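Local atomic coordinates of Methylcobalamin\: coenzyme M methyltransferase (Methanosarcina mazei, PDB entry 4AY7), a protein that transfers a methyl group from a methylated corrinoid to coenzyme M with the help of a zinc ion, a step of methanogenesis. Residues 37-42 with 325-330; 71-76 with 334-339; 92-97 with 105-110. All coordinates share one frame; numbering follows the deposited sequence.

Contact 1 of 3, residues 37-42 with 325-330; sequences TQTGIV and CGIAPM. With ZN (zinc ion), chain C.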
ATOM      1  N   THR A  37       1.812   3.013  -3.151  1.00 21.37           N
ATOM      2  CA  THR A  37       2.713   2.652  -2.090  1.00 21.31           C
ATOM      3  C   THR A  37       3.277   3.997  -1.542  1.00 21.08           C
ATOM      4  O   THR A  37       2.995   5.047  -2.094  1.00 21.43           O
ATOM      5  CB  THR A  37       3.840   1.788  -2.672  1.00 22.14           C
ATOM      6  OG1 THR A  37       4.416   2.484  -3.787  1.00 23.64           O
ATOM      7  CG2 THR A  37       3.256   0.423  -3.185  1.00 23.47           C
ATOM      8  N   GLN A  38       4.104   3.976  -0.524  1.00 19.84           N
ATOM      9  CA  GLN A  38       4.412   5.228   0.182  1.00 20.47           C
ATOM     10  C   GLN A  38       5.173   6.243  -0.729  1.00 20.58           C
ATOM     11  O   GLN A  38       6.038   5.855  -1.544  1.00 19.81           O
ATOM     12  CB  GLN A  38       5.142   4.930   1.523  1.00 21.02           C
ATOM     13  CG  GLN A  38       6.657   4.949   1.500  1.00 20.89           C
ATOM     14  CD  GLN A  38       7.233   6.365   1.596  1.00 21.23           C
ATOM     15  OE1 GLN A  38       6.618   7.215   2.252  1.00 21.74           O
ATOM     16  NE2 GLN A  38       8.342   6.653   0.867  1.00 19.73           N
ATOM     17  N   THR A  39       4.807   7.512  -0.603  1.00 20.21           N
ATOM     18  CA  THR A  39       5.338   8.578  -1.468  1.00 21.74           C
ATOM     19  C   THR A  39       6.239   9.649  -0.778  1.00 22.24           C
ATOM     20  O   THR A  39       6.594  10.671  -1.367  1.00 24.18           O
ATOM     21  CB  THR A  39       4.123   9.294  -2.075  1.00 22.58           C
ATOM     22  OG1 THR A  39       3.283   9.795  -1.020  1.00 24.48           O
ATOM     23  CG2 THR A  39       3.308   8.301  -2.957  1.00 22.38           C
ATOM     24  N   GLY A  40       6.575   9.448   0.480  1.00 21.90           N
ATOM     25  CA  GLY A  40       7.425  10.416   1.204  1.00 21.90           C
ATOM     26  C   GLY A  40       8.878  10.365   0.749  1.00 21.75           C
ATOM     27  O   GLY A  40       9.496   9.299   0.809  1.00 20.72           O
ATOM     28  N   ILE A  41       9.419  11.521   0.319  1.00 21.31           N
ATOM     29  CA  ILE A  41      10.817  11.593  -0.183  1.00 21.46           C
ATOM     30  C   ILE A  41      11.495  12.758   0.495  1.00 22.22           C
ATOM     31  O   ILE A  41      10.858  13.789   0.745  1.00 22.22           O
ATOM     32  CB  ILE A  41      10.917  11.578  -1.731  1.00 21.52           C
ATOM     33  CG1 ILE A  41      10.333  12.844  -2.350  1.00 21.91           C
ATOM     34  CG2 ILE A  41      10.170  10.378  -2.310  1.00 20.90           C
ATOM     35  CD1 ILE A  41      10.560  13.001  -3.844  1.00 21.25           C
ATOM     36  N   VAL A  42      12.744  12.540   0.864  1.00 22.71           N
ATOM     37  CA  VAL A  42      13.518  13.514   1.623  1.00 23.46           C
ATOM     38  C   VAL A  42      13.581  14.848   0.911  1.00 24.04           C
ATOM     39  O   VAL A  42      13.544  15.859   1.576  1.00 25.17           O
ATOM     40  CB  VAL A  42      14.933  12.986   1.963  1.00 23.96           C
ATOM     41  CG1 VAL A  42      15.787  14.034   2.690  1.00 25.16           C
ATOM     42  CG2 VAL A  42      14.834  11.697   2.779  1.00 23.10           C
ATOM     43  N   CYS A 325       7.310  -0.714  -5.467  1.00 26.46           N
ATOM     44  CA  CYS A 325       7.265  -0.836  -4.015  1.00 27.42           C
ATOM     45  C   CYS A 325       7.198   0.595  -3.489  1.00 25.17           C
ATOM     46  O   CYS A 325       7.043   1.528  -4.275  1.00 21.96           O
ATOM     47  CB  CYS A 325       8.479  -1.615  -3.469  1.00 30.72           C
ATOM     48  SG  CYS A 325       8.121  -2.108  -1.769  1.00 40.53           S
ATOM     49  N   GLY A 326       7.249   0.789  -2.176  1.00 24.12           N
ATOM     50  CA  GLY A 326       7.331   2.173  -1.663  1.00 23.72           C
ATOM     51  C   GLY A 326       8.525   2.900  -2.320  1.00 23.71           C
ATOM     52  O   GLY A 326       9.569   2.299  -2.645  1.00 23.20           O
ATOM     53  N   ILE A 327       8.359   4.193  -2.549  1.00 22.80           N
ATOM     54  CA  ILE A 327       9.433   5.003  -3.106  1.00 22.50           C
ATOM     55  C   ILE A 327      10.534   5.088  -2.072  1.00 23.06           C
ATOM     56  O   ILE A 327      10.269   5.354  -0.846  1.00 22.56           O
ATOM     57  CB  ILE A 327       8.872   6.388  -3.451  1.00 22.81           C
ATOM     58  CG1 ILE A 327       7.691   6.228  -4.437  1.00 22.66           C
ATOM     59  CG2 ILE A 327       9.969   7.302  -4.033  1.00 22.11           C
ATOM     60  CD1 ILE A 327       7.129   7.542  -5.032  1.00 22.76           C
ATOM     61  N   ALA A 328      11.767   4.831  -2.466  1.00 22.84           N
ATOM     62  CA  ALA A 328      12.866   5.018  -1.504  1.00 23.88           C
ATOM     63  C   ALA A 328      12.925   6.527  -1.091  1.00 23.88           C
ATOM     64  O   ALA A 328      12.750   7.429  -1.937  1.00 24.08           O
ATOM     65  CB  ALA A 328      14.213   4.583  -2.093  1.00 24.05           C
ATOM     66  N   PRO A 329      13.158   6.783   0.188  1.00 23.68           N
ATOM     67  CA  PRO A 329      13.151   8.156   0.661  1.00 24.57           C
ATOM     68  C   PRO A 329      14.178   9.065  -0.029  1.00 25.08           C
ATOM     69  O   PRO A 329      13.905  10.257  -0.188  1.00 25.81           O
ATOM     70  CB  PRO A 329      13.445   8.015   2.139  1.00 25.10           C
ATOM     71  CG  PRO A 329      12.920   6.668   2.517  1.00 24.78           C
ATOM     72  CD  PRO A 329      13.048   5.801   1.297  1.00 24.68           C
ATOM     73  N   MET A 330      15.321   8.545  -0.450  1.00 25.38           N
ATOM     74  CA  MET A 330      16.302   9.375  -1.152  1.00 26.58           C
ATOM     75  C   MET A 330      16.091   9.487  -2.655  1.00 25.98           C
ATOM     76  O   MET A 330      16.950  10.049  -3.359  1.00 25.89           O
ATOM     77  CB  MET A 330      17.729   8.905  -0.871  1.00 28.02           C
ATOM     78  CG  MET A 330      18.110   9.124   0.572  1.00 30.59           C
ATOM     79  SD  MET A 330      18.161  10.874   1.073  1.00 30.81           S
ATOM     80  CE  MET A 330      19.514  11.658   0.202  1.00 30.95           C
TER
HETATM   81 ZN    ZN C 500       6.803  -4.266  -1.660  1.00 46.90          ZN
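Beside the zinc site of a TIM barrel, T37 to V42 and C325 to M330 run in nearly the same direction as two loops, linked by backbone and side-chain hydrogen bonds. T37 suits the first position because its hydroxyl reaches across: T37 OG1 donates to C325 O at 2.8 Å, coming from above the carbonyl plane. CB of C325 points away from 37-42. C325 SG, anti to the backbone N (chi1 -165°), binds the zinc ion at 2.5 Å, and H246 and C248 also bind this metal. Next along, I327 N donates to Q38 O at 3.0 Å. Q38 answers with its side chain, a bent chain whose amide lies flat between two carbonyls. Q38 NE2 gives one N-H to I327 O at 2.9 Å, meeting a lone pair, and the other to G40 O, both acceptors lying in the amide plane. OE1 in turn accepts from G40 N, approaching from above the plane of the side-chain C=O. Three bonds thus fix the rotation of this amide, which is notable because Q38, like nearby Q103, is a coenzyme M-binding residue, although the ligand is absent here. Glycine fits both G326 and G40, since a CB on the first would press on Q38 CG and one on the second on Q38 OE1. Beyond the amide, apolar packing joins the polar bonds: CG2 of I41 meets CG2 of I327 at 3.5 Å, the two side chains crossing obliquely. I41 is the N-cap of helix 42-48, and V42 N, at its start, donates to P329 O at 2.8 Å. CG2 of V42 lies 3.8 Å from M330 SD. A metal-binding loop following the last strand, held against a substrate-binding loop, fits the catalytic end of a URO-D-type TIM barrel.

Contact 2 of 3, residues 71-76 with 334-339; sequences ELSGLE and ENVKAL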
ATOM      1  N   GLU A  71       1.503  17.673  -5.994  1.00 30.99           N
ATOM      2  CA  GLU A  71       1.580  18.973  -6.626  1.00 33.84           C
ATOM      3  C   GLU A  71       2.942  19.249  -7.333  1.00 31.84           C
ATOM      4  O   GLU A  71       2.948  19.820  -8.397  1.00 32.73           O
ATOM      5  CB  GLU A  71       1.101  20.065  -5.641  1.00 38.63           C
ATOM      6  CG  GLU A  71      -0.420  19.890  -5.402  1.00 45.09           C
ATOM      7  CD  GLU A  71      -1.098  20.929  -4.491  1.00 54.41           C
ATOM      8  OE1 GLU A  71      -0.442  21.924  -4.101  1.00 61.37           O
ATOM      9  OE2 GLU A  71      -2.313  20.744  -4.173  1.00 61.21           O
ATOM     10  N   LEU A  72       4.052  18.762  -6.790  1.00 29.02           N
ATOM     11  CA  LEU A  72       5.351  18.912  -7.417  1.00 28.99           C
ATOM     12  C   LEU A  72       5.744  17.758  -8.370  1.00 28.45           C
ATOM     13  O   LEU A  72       6.573  17.949  -9.293  1.00 28.53           O
ATOM     14  CB  LEU A  72       6.428  19.140  -6.342  1.00 29.07           C
ATOM     15  CG  LEU A  72       6.317  20.502  -5.672  1.00 29.33           C
ATOM     16  CD1 LEU A  72       7.163  20.575  -4.419  1.00 29.79           C
ATOM     17  CD2 LEU A  72       6.721  21.588  -6.671  1.00 30.86           C
ATOM     18  N   SER A  73       5.186  16.549  -8.183  1.00 26.94           N
ATOM     19  CA  SER A  73       5.643  15.410  -8.973  1.00 25.90           C
ATOM     20  C   SER A  73       4.755  15.100 -10.184  1.00 25.61           C
ATOM     21  O   SER A  73       5.231  14.513 -11.142  1.00 27.06           O
ATOM     22  CB  SER A  73       5.716  14.150  -8.140  1.00 25.23           C
ATOM     23  OG  SER A  73       4.389  13.818  -7.686  1.00 26.04           O
ATOM     24  N   GLY A  74       3.478  15.438 -10.082  1.00 24.56           N
ATOM     25  CA  GLY A  74       2.494  15.163 -11.038  1.00 23.89           C
ATOM     26  C   GLY A  74       1.876  13.762 -10.909  1.00 23.46           C
ATOM     27  O   GLY A  74       1.071  13.382 -11.780  1.00 23.25           O
ATOM     28  N   LEU A  75       2.179  13.019  -9.846  1.00 22.56           N
ATOM     29  CA  LEU A  75       1.474  11.744  -9.569  1.00 22.56           C
ATOM     30  C   LEU A  75       0.013  12.094  -9.401  1.00 22.47           C
ATOM     31  O   LEU A  75      -0.333  13.137  -8.803  1.00 23.53           O
ATOM     32  CB  LEU A  75       2.010  11.014  -8.387  1.00 22.79           C
ATOM     33  CG  LEU A  75       3.464  10.533  -8.480  1.00 22.19           C
ATOM     34  CD1 LEU A  75       3.806   9.918  -7.147  1.00 22.18           C
ATOM     35  CD2 LEU A  75       3.645   9.579  -9.679  1.00 23.08           C
ATOM     36  N   GLU A  76      -0.824  11.244  -9.985  1.00 22.02           N
ATOM     37  CA  GLU A  76      -2.238  11.538 -10.131  1.00 22.27           C
ATOM     38  C   GLU A  76      -3.076  10.983  -9.023  1.00 21.80           C
ATOM     39  O   GLU A  76      -4.221  10.663  -9.230  1.00 22.49           O
ATOM     40  CB  GLU A  76      -2.670  11.039 -11.509  1.00 23.16           C
ATOM     41  CG  GLU A  76      -1.973  11.863 -12.596  1.00 23.41           C
ATOM     42  CD  GLU A  76      -2.240  11.404 -14.040  1.00 24.95           C
ATOM     43  OE1 GLU A  76      -2.565  10.218 -14.313  1.00 24.83           O
ATOM     44  OE2 GLU A  76      -2.169  12.303 -14.923  1.00 24.96           O
ATOM     45  N   GLU A 334      12.981  14.579  -9.557  1.00 26.57           N
ATOM     46  CA  GLU A 334      12.983  14.506 -11.000  1.00 27.95           C
ATOM     47  C   GLU A 334      12.768  13.032 -11.430  1.00 25.52           C
ATOM     48  O   GLU A 334      12.304  12.763 -12.527  1.00 25.74           O
ATOM     49  CB  GLU A 334      14.291  15.064 -11.592  1.00 31.42           C
ATOM     50  CG  GLU A 334      15.543  14.324 -11.114  1.00 35.91           C
ATOM     51  CD  GLU A 334      16.790  14.497 -11.996  1.00 42.43           C
ATOM     52  OE1 GLU A 334      17.009  15.602 -12.532  1.00 44.78           O
ATOM     53  OE2 GLU A 334      17.538  13.483 -12.149  1.00 50.46           O
ATOM     54  N   ASN A 335      13.174  12.092 -10.618  1.00 24.37           N
ATOM     55  CA  ASN A 335      13.026  10.665 -10.963  1.00 23.94           C
ATOM     56  C   ASN A 335      11.542  10.264 -10.840  1.00 23.58           C
ATOM     57  O   ASN A 335      11.024   9.541 -11.694  1.00 23.80           O
ATOM     58  CB  ASN A 335      13.928   9.781 -10.103  1.00 23.34           C
ATOM     59  CG  ASN A 335      15.387   9.919 -10.482  1.00 24.13           C
ATOM     60  OD1 ASN A 335      15.711  10.811 -11.251  1.00 24.10           O
ATOM     61  ND2 ASN A 335      16.254   9.052  -9.977  1.00 23.65           N
ATOM     62  N   VAL A 336      10.851  10.818  -9.872  1.00 22.84           N
ATOM     63  CA  VAL A 336       9.368  10.570  -9.789  1.00 22.41           C
ATOM     64  C   VAL A 336       8.633  11.206 -10.981  1.00 22.93           C
ATOM     65  O   VAL A 336       7.735  10.588 -11.635  1.00 22.33           O
ATOM     66  CB  VAL A 336       8.765  11.140  -8.483  1.00 22.26           C
ATOM     67  CG1 VAL A 336       7.245  10.845  -8.489  1.00 22.38           C
ATOM     68  CG2 VAL A 336       9.464  10.576  -7.235  1.00 22.36           C
ATOM     69  N   LYS A 337       9.053  12.414 -11.340  1.00 23.90           N
ATOM     70  CA  LYS A 337       8.483  13.118 -12.461  1.00 25.42           C
ATOM     71  C   LYS A 337       8.709  12.409 -13.822  1.00 25.18           C
ATOM     72  O   LYS A 337       7.946  12.582 -14.760  1.00 23.91           O
ATOM     73  CB  LYS A 337       9.064  14.535 -12.568  1.00 27.37           C
ATOM     74  CG  LYS A 337       8.603  15.449 -11.458  1.00 28.40           C
ATOM     75  CD  LYS A 337       9.111  16.852 -11.596  1.00 31.02           C
ATOM     76  CE  LYS A 337       8.270  17.575 -12.621  1.00 32.76           C
ATOM     77  NZ  LYS A 337       8.837  18.948 -12.597  1.00 38.15           N
ATOM     78  N   ALA A 338       9.789  11.631 -13.891  1.00 25.26           N
ATOM     79  CA  ALA A 338      10.119  10.853 -15.073  1.00 25.15           C
ATOM     80  C   ALA A 338       9.062   9.798 -15.283  1.00 25.18           C
ATOM     81  O   ALA A 338       8.795   9.455 -16.408  1.00 25.84           O
ATOM     82  CB  ALA A 338      11.504  10.230 -14.983  1.00 24.86           C
ATOM     83  N   LEU A 339       8.430   9.263 -14.242  1.00 24.04           N
ATOM     84  CA  LEU A 339       7.275   8.366 -14.470  1.00 25.06           C
ATOM     85  C   LEU A 339       6.109   8.950 -15.228  1.00 23.90           C
ATOM     86  O   LEU A 339       5.522   8.340 -16.135  1.00 24.71           O
ATOM     87  CB  LEU A 339       6.677   7.867 -13.133  1.00 24.73           C
ATOM     88  CG  LEU A 339       7.280   6.664 -12.449  1.00 25.88           C
ATOM     89  CD1 LEU A 339       6.468   6.302 -11.166  1.00 25.64           C
ATOM     90  CD2 LEU A 339       7.436   5.518 -13.441  1.00 24.27           C
TER
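L72 and K337 touch where helix 59-71 has just ended, and from there the chain passes close along helix 333-346. The contact is made by van der Waals packing throughout. L72 contributes its carbonyl: the aliphatic part of K337 lies over it, with K337 CD 3.6 Å from L72 O. Lysine suits this exposed edge because its methylenes can cover backbone, CD and CE running past L72 O; the bend at chi3 (79°) keeps CE beside that oxygen. The leucine side chain itself packs on L333, one turn earlier in the same helix. S73 sits nearest the helix backbone. Its carbonyl is covered by the same lysine, S73 O lying 3.5 Å from K337 CG, while S73 CB rests 3.7 Å from CG1 of V336. The hydroxyl does local work: S73 OG accepts from L75 N at 3.2 Å in an almost straight bond (173°), an ST turn, and is also hydrogen-bonded to N69 OD1. A small residue that can both pack and tie down a turn is well placed here. G74 leaves helical geometry with positive phi (85°), a backbone shape that glycine adopts readily. L75 then brings its branched end to V336, the side chains crossing at about a right angle. L75 CG is 3.8 Å from V336 CG1, and both leucine methyls also lie near that valine carbon, so that one methyl of V336 is shared by serine and leucine. V336 directs CG1 there by setting it anti to the backbone N. E76 completes the run with a salt bridge to R343 further along the helix. The turn leading from helix 59-71 into strand 78-80 thus lies against helix 333-346, which packs on helix 303-315 through N335 and A338.

Contact 3 of 3, residues 92-97 with 105-110; sequences GCEINM and SVTGHP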
ATOM      1  N   GLY A  92      -1.866  -2.067  19.957  1.00 22.17           N
ATOM      2  CA  GLY A  92      -1.023  -2.296  21.145  1.00 21.76           C
ATOM      3  C   GLY A  92       0.469  -2.539  20.903  1.00 21.53           C
ATOM      4  O   GLY A  92       1.226  -2.608  21.827  1.00 21.38           O
ATOM      5  N   CYS A  93       0.912  -2.569  19.635  1.00 20.86           N
ATOM      6  CA  CYS A  93       2.336  -2.617  19.354  1.00 21.08           C
ATOM      7  C   CYS A  93       3.086  -1.341  19.798  1.00 21.55           C
ATOM      8  O   CYS A  93       2.571  -0.219  19.756  1.00 21.70           O
ATOM      9  CB  CYS A  93       2.607  -2.899  17.847  1.00 21.27           C
ATOM     10  SG  CYS A  93       2.019  -4.523  17.264  1.00 22.33           S
ATOM     11  N   GLU A  94       4.328  -1.551  20.172  1.00 21.42           N
ATOM     12  CA  GLU A  94       5.269  -0.478  20.445  1.00 21.68           C
ATOM     13  C   GLU A  94       6.125  -0.226  19.208  1.00 19.95           C
ATOM     14  O   GLU A  94       6.685  -1.155  18.675  1.00 19.26           O
ATOM     15  CB  GLU A  94       6.092  -0.805  21.717  1.00 24.22           C
ATOM     16  CG  GLU A  94       7.318   0.098  22.063  1.00 27.07           C
ATOM     17  CD  GLU A  94       7.000   1.558  22.385  1.00 30.31           C
ATOM     18  OE1 GLU A  94       5.839   1.856  22.759  1.00 36.13           O
ATOM     19  OE2 GLU A  94       7.941   2.423  22.275  1.00 33.33           O
ATOM     20  N   ILE A  95       6.214   1.016  18.783  1.00 19.11           N
ATOM     21  CA  ILE A  95       6.851   1.392  17.511  1.00 18.91           C
ATOM     22  C   ILE A  95       8.128   2.246  17.714  1.00 19.47           C
ATOM     23  O   ILE A  95       8.174   3.178  18.529  1.00 19.60           O
ATOM     24  CB  ILE A  95       5.849   2.248  16.710  1.00 18.75           C
ATOM     25  CG1 ILE A  95       4.491   1.529  16.520  1.00 18.67           C
ATOM     26  CG2 ILE A  95       6.442   2.687  15.355  1.00 18.44           C
ATOM     27  CD1 ILE A  95       4.539   0.174  15.865  1.00 18.78           C
ATOM     28  N   ASN A  96       9.209   1.912  17.003  1.00 19.81           N
ATOM     29  CA  ASN A  96      10.396   2.788  16.937  1.00 20.20           C
ATOM     30  C   ASN A  96      10.089   3.766  15.802  1.00 20.08           C
ATOM     31  O   ASN A  96       9.949   3.351  14.706  1.00 19.05           O
ATOM     32  CB  ASN A  96      11.668   1.961  16.699  1.00 20.88           C
ATOM     33  CG  ASN A  96      12.935   2.851  16.575  1.00 21.85           C
ATOM     34  OD1 ASN A  96      12.890   3.915  15.927  1.00 22.81           O
ATOM     35  ND2 ASN A  96      14.017   2.467  17.205  1.00 21.52           N
ATOM     36  N   MET A  97       9.896   5.062  16.084  1.00 20.75           N
ATOM     37  CA  MET A  97       9.376   5.969  15.053  1.00 21.04           C
ATOM     38  C   MET A  97      10.418   6.339  13.958  1.00 21.21           C
ATOM     39  O   MET A  97      10.098   7.008  12.958  1.00 21.06           O
ATOM     40  CB  MET A  97       8.866   7.235  15.707  1.00 21.99           C
ATOM     41  CG  MET A  97       7.544   7.070  16.479  1.00 23.00           C
ATOM     42  SD  MET A  97       6.210   6.316  15.499  1.00 25.25           S
ATOM     43  CE  MET A  97       5.921   7.630  14.326  1.00 25.17           C
ATOM     44  N   SER A 105       9.115   1.219  12.632  1.00 19.54           N
ATOM     45  CA  SER A 105       9.130  -0.222  12.657  1.00 19.79           C
ATOM     46  C   SER A 105       8.600  -0.716  14.012  1.00 19.71           C
ATOM     47  O   SER A 105       8.790  -0.033  15.036  1.00 18.86           O
ATOM     48  CB  SER A 105      10.548  -0.742  12.473  1.00 20.49           C
ATOM     49  OG  SER A 105      11.369  -0.155  13.417  1.00 22.37           O
ATOM     50  N   VAL A 106       7.970  -1.892  13.988  1.00 19.22           N
ATOM     51  CA  VAL A 106       7.515  -2.525  15.270  1.00 19.86           C
ATOM     52  C   VAL A 106       8.639  -3.121  16.057  1.00 20.47           C
ATOM     53  O   VAL A 106       9.334  -4.021  15.563  1.00 21.14           O
ATOM     54  CB  VAL A 106       6.458  -3.601  15.030  1.00 20.05           C
ATOM     55  CG1 VAL A 106       6.002  -4.143  16.395  1.00 20.71           C
ATOM     56  CG2 VAL A 106       5.304  -3.029  14.234  1.00 19.81           C
ATOM     57  N   THR A 107       8.756  -2.717  17.325  1.00 20.48           N
ATOM     58  CA  THR A 107       9.714  -3.322  18.237  1.00 21.20           C
ATOM     59  C   THR A 107       9.130  -4.156  19.346  1.00 21.26           C
ATOM     60  O   THR A 107       9.814  -4.994  19.864  1.00 22.04           O
ATOM     61  CB  THR A 107      10.633  -2.282  18.900  1.00 21.84           C
ATOM     62  OG1 THR A 107       9.884  -1.369  19.753  1.00 21.24           O
ATOM     63  CG2 THR A 107      11.418  -1.585  17.795  1.00 21.75           C
ATOM     64  N   GLY A 108       7.884  -3.894  19.702  1.00 20.89           N
ATOM     65  CA  GLY A 108       7.183  -4.620  20.772  1.00 21.09           C
ATOM     66  C   GLY A 108       5.870  -5.143  20.272  1.00 20.40           C
ATOM     67  O   GLY A 108       5.060  -4.411  19.663  1.00 20.13           O
ATOM     68  N   HIS A 109       5.626  -6.409  20.592  1.00 20.65           N
ATOM     69  CA  HIS A 109       4.420  -7.163  20.170  1.00 20.88           C
ATOM     70  C   HIS A 109       3.549  -7.487  21.402  1.00 21.08           C
ATOM     71  O   HIS A 109       4.067  -7.940  22.410  1.00 21.57           O
ATOM     72  CB  HIS A 109       4.915  -8.465  19.527  1.00 21.03           C
ATOM     73  CG  HIS A 109       5.917  -8.238  18.396  1.00 21.84           C
ATOM     74  ND1 HIS A 109       5.528  -7.856  17.158  1.00 20.88           N
ATOM     75  CD2 HIS A 109       7.330  -8.380  18.350  1.00 22.42           C
ATOM     76  CE1 HIS A 109       6.632  -7.707  16.377  1.00 21.89           C
ATOM     77  NE2 HIS A 109       7.731  -8.003  17.118  1.00 21.98           N
ATOM     78  N   PRO A 110       2.262  -7.143  21.364  1.00 20.94           N
ATOM     79  CA  PRO A 110       1.448  -7.246  22.540  1.00 21.49           C
ATOM     80  C   PRO A 110       1.111  -8.682  22.996  1.00 22.14           C
ATOM     81  O   PRO A 110       0.886  -8.904  24.209  1.00 21.72           O
ATOM     82  CB  PRO A 110       0.217  -6.392  22.200  1.00 21.14           C
ATOM     83  CG  PRO A 110       0.089  -6.473  20.666  1.00 20.72           C
ATOM     84  CD  PRO A 110       1.545  -6.482  20.241  1.00 20.70           C
TER
HETATM   85  O   HOH W   1      12.214   2.479  12.866  1.00 28.67           O
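E94 O takes two backbone N-H groups, from T107 N at 2.9 Å and from G108 N at 3.2 Å, the mark of a classic beta bulge in the antiparallel hairpin of strands 94-96 and 105-108. The T107 N-H arrives nearly along the C=O axis. In return E94 N donates to G108 O at 3.0 Å. Glycine is apt in this pair, because a CB on G108 would crowd CB of E94. Past the bulge, N96 and S105 form a hydrogen-bonded pair whose N96 N to S105 O bond is 2.8 Å. A water joins S105 OG to N96 O, and N96 OD1 bonds to G98 N in the connecting loop. On the exposed face, CB of N96 packs against CG2 of T107 at 3.7 Å. The other face is apolar and turns to helices 86-90 and 157-165. There I95 swings CD1 back over the neighbouring strand (chi2 -56°), until it lies 3.7 Å from V106 CG2. An alanine in place of I95 would probably leave that valine methyl without its mate and open a gap beside E89 and T85. V106 CG1 in turn touches C93 CB, V88 of helix 86-90 lying against both residues. At the open end of the hairpin, G92 ends helix 86-90 in a Schellman motif, and C93 SG rests 3.6 Å from P110 CD.

Overall arrangement
From the N terminus, the chain first passes 37-42, whose partner 325-330 comes 283 residues later, so contact 1 closes a loop that contains every strand of the parallel sheet. Before that loop is complete, 71-76 begins a second one, closed at 334-339; contacts 1 and 2 therefore cross, with centres about 12 Å apart. Together they join the segments before the first strand, 78-80, to those after the last, 320-323, so the two ends of the sheet's chain are held to each other where the barrel closes. Contact 3 is local: a hairpin between 92-97 and 105-110, lying within both long loops. It touches neither contact 1 nor contact 2, its centre about 21 Å from that of contact 1.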